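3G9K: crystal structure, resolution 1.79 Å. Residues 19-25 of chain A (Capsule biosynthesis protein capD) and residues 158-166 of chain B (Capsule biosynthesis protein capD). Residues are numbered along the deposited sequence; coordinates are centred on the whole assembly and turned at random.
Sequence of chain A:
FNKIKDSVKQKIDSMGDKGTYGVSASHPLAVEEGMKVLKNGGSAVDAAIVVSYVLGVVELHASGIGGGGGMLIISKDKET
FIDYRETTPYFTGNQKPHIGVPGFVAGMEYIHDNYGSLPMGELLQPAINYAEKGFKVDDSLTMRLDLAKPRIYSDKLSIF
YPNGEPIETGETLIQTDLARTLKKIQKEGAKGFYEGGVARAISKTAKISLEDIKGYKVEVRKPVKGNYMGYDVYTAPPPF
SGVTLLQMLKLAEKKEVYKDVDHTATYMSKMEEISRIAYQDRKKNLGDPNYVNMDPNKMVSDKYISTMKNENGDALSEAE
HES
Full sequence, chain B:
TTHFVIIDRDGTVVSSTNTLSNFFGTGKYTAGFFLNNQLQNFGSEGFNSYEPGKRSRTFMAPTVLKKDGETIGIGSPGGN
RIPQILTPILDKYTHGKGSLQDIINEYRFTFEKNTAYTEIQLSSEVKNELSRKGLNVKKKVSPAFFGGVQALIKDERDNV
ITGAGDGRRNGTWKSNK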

# COMPACT_ATOMS: atom_id res chain seq x y z
N GLY A 19 -17.22 -22.42 2.10
CA GLY A 19 -16.37 -21.41 1.45
C GLY A 19 -15.65 -20.52 2.46
O GLY A 19 -16.19 -20.18 3.52
N THR A 20 -14.41 -20.16 2.14
CA THR A 20 -13.61 -19.37 3.06
C THR A 20 -13.13 -18.08 2.38
O THR A 20 -12.82 -18.07 1.18
CB THR A 20 -12.44 -20.22 3.62
OG1 THR A 20 -11.96 -19.66 4.85
CG2 THR A 20 -11.34 -20.34 2.63
N TYR A 21 -13.09 -17.02 3.18
CA TYR A 21 -12.69 -15.68 2.72
C TYR A 21 -12.24 -14.78 3.88
O TYR A 21 -12.52 -15.05 5.04
CB TYR A 21 -13.84 -15.02 1.98
CG TYR A 21 -15.14 -14.94 2.75
CD1 TYR A 21 -16.13 -15.92 2.59
CD2 TYR A 21 -15.39 -13.89 3.63
CE1 TYR A 21 -17.34 -15.86 3.30
CE2 TYR A 21 -16.58 -13.82 4.35
CZ TYR A 21 -17.55 -14.81 4.16
OH TYR A 21 -18.74 -14.75 4.87
N GLY A 22 -11.55 -13.69 3.53
CA GLY A 22 -10.86 -12.88 4.49
C GLY A 22 -10.50 -11.52 3.89
O GLY A 22 -10.34 -11.40 2.68
N VAL A 23 -10.39 -10.54 4.77
CA VAL A 23 -9.93 -9.18 4.45
C VAL A 23 -8.95 -8.70 5.53
O VAL A 23 -9.21 -8.85 6.73
CB VAL A 23 -11.12 -8.17 4.41
CG1 VAL A 23 -10.64 -6.75 4.01
CG2 VAL A 23 -12.23 -8.68 3.48
N SER A 24 -7.86 -8.05 5.11
CA SER A 24 -6.93 -7.42 6.05
C SER A 24 -6.70 -6.01 5.54
O SER A 24 -6.27 -5.85 4.40
CB SER A 24 -5.62 -8.21 6.14
OG SER A 24 -4.67 -7.56 6.99
N ALA A 25 -7.04 -5.02 6.35
CA ALA A 25 -6.95 -3.57 5.95
C ALA A 25 -6.69 -2.64 7.16
O ALA A 25 -6.93 -3.01 8.32
CB ALA A 25 -8.22 -3.12 5.20
N ASP B 158 -6.10 -27.43 4.82
CA ASP B 158 -7.21 -27.48 5.71
C ASP B 158 -8.22 -26.43 5.37
O ASP B 158 -9.31 -26.39 5.88
CB ASP B 158 -6.70 -27.22 7.11
CG ASP B 158 -5.58 -28.18 7.51
OD1 ASP B 158 -5.89 -29.32 7.78
OD2 ASP B 158 -4.40 -27.79 7.56
N ASN B 159 -7.82 -25.54 4.52
CA ASN B 159 -8.70 -24.54 4.06
C ASN B 159 -9.18 -23.59 5.10
O ASN B 159 -10.35 -23.42 5.34
CB ASN B 159 -9.86 -25.19 3.39
CG ASN B 159 -10.16 -24.54 2.17
OD1 ASN B 159 -10.73 -23.48 2.20
ND2 ASN B 159 -9.65 -25.07 1.07
N VAL B 160 -8.25 -22.91 5.75
CA VAL B 160 -8.59 -21.87 6.71
C VAL B 160 -7.77 -20.64 6.43
O VAL B 160 -6.67 -20.73 6.01
CB VAL B 160 -8.35 -22.32 8.14
CG1 VAL B 160 -6.99 -22.66 8.35
CG2 VAL B 160 -8.70 -21.26 9.07
N ILE B 161 -8.36 -19.48 6.65
CA ILE B 161 -7.72 -18.19 6.41
C ILE B 161 -7.47 -17.49 7.73
O ILE B 161 -8.39 -17.35 8.57
CB ILE B 161 -8.58 -17.28 5.48
CG1 ILE B 161 -8.61 -17.84 4.07
CG2 ILE B 161 -8.04 -15.82 5.46
CD1 ILE B 161 -9.58 -17.08 3.15
N THR B 162 -6.22 -17.10 7.95
CA THR B 162 -5.89 -16.23 9.07
C THR B 162 -5.20 -14.98 8.48
O THR B 162 -5.08 -14.83 7.25
CB THR B 162 -4.97 -16.89 10.10
OG1 THR B 162 -3.81 -17.41 9.41
CG2 THR B 162 -5.72 -18.04 10.82
N GLY B 163 -4.79 -14.09 9.35
CA GLY B 163 -4.26 -12.80 8.89
C GLY B 163 -3.48 -12.10 9.96
O GLY B 163 -3.29 -12.61 11.10
N ALA B 164 -3.03 -10.90 9.61
CA ALA B 164 -2.33 -10.03 10.53
C ALA B 164 -2.56 -8.60 10.10
O ALA B 164 -2.72 -8.32 8.92
CB ALA B 164 -0.86 -10.35 10.55
N GLY B 165 -2.60 -7.72 11.09
CA GLY B 165 -2.74 -6.29 10.84
C GLY B 165 -1.70 -5.56 11.68
O GLY B 165 -1.28 -6.05 12.73
N ASP B 166 -1.32 -4.37 11.27
CA ASP B 166 -0.30 -3.61 11.97
C ASP B 166 -0.94 -2.55 12.89
O ASP B 166 -1.48 -1.57 12.41
CB ASP B 166 0.60 -2.96 10.94
CG ASP B 166 1.96 -2.60 11.48
OD1 ASP B 166 2.08 -2.18 12.65
OD2 ASP B 166 2.92 -2.69 10.67
O HOH W 1 -11.22 -19.14 7.35

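Two extended segments that run side by side need not share a backbone hydrogen-bond ladder; they can instead be joined through alternate side chains, with bulk on one partner matched by its absence on the other. The two polypeptides of the capsule biosynthesis protein CapD offer a compact example. Residues 22-25 of chain A and 160-164 of chain B are strands, and the touching parts of the two stretches point almost the same way, only 13° apart. Their CA atoms remain well separated, at 6.7 Å between Thr20(A) CA and Val160(B) CA, 6.5 Å between Gly22(A) CA and Ile161(B) CA, and 6.5 Å between Ser24(A) CA and Gly165(B) CA. No direct hydrogen bond links backbone to backbone across this gap, and side chains do the bridging. The alternation of an extended chain sets which ones: Thr20(A) and Ser24(A) direct their CA-to-CB bonds toward chain B, while Tyr21(A), Val23(A) and Ala25(A) direct theirs away.

Nonpolar packing centres on Ile161(B), whose CA-to-CB bond points toward chain A. With chi1 in m and chi2 in t, its side chain is extended, and the terminal methyl reaches the chain A backbone: Ile161(B) CD1 lies 3.4 Å from Tyr21(A) CA and 3.9 Å from Gly22(A) N. The same methyl meets the methyl of Thr20(A), with Thr20(A) CG2 3.7 Å from Ile161(B) CD1. Such contacts gain from close van der Waals fit and from the exclusion of water. Tyr21(A) makes its closest contact through its main chain, its CA-to-CB bond pointing away from chain B. Gly22(A) shows the complementary half of the principle. A CB in the ideal position on this residue would sit 2.8 Å from Ile161(B) CG2, a clash, so the absence of a side chain leaves room for the branched isoleucine. The CA-to-CB bond of Asn159(B) points sideways, but the end of its side chain comes nearer, placing Asn159(B) OD1 3.2 Å from Thr20(A) CG2. This is a close approach of a carbonyl oxygen to a methyl group rather than a hydrogen bond.

Direct polar bonding is concentrated at the other end, where Ser24(A), with chi1 in t, brings its hydroxyl to a main-chain carbonyl. The distance from Ser24(A) OG to Ala164(B) O is 2.8 Å, well suited to a hydrogen bond in which the serine would be the donor, although its single proton has another acceptor within reach. The CA-to-CB bond of Ala164(B) points away, so this residue meets the serine through its backbone.

Water supplies a second polar link beside the nonpolar cluster. Water 1 accepts a hydrogen bond from the backbone amide of Ile161(B), with 3.0 Å between Ile161(B) N and the water oxygen, and is also hydrogen-bonded to Thr20(A), whose OG1 lies 2.7 Å from that oxygen. Thr20(A) therefore serves both chemistries, its methyl packing against isoleucine while its hydroxyl joins the solvent bridge.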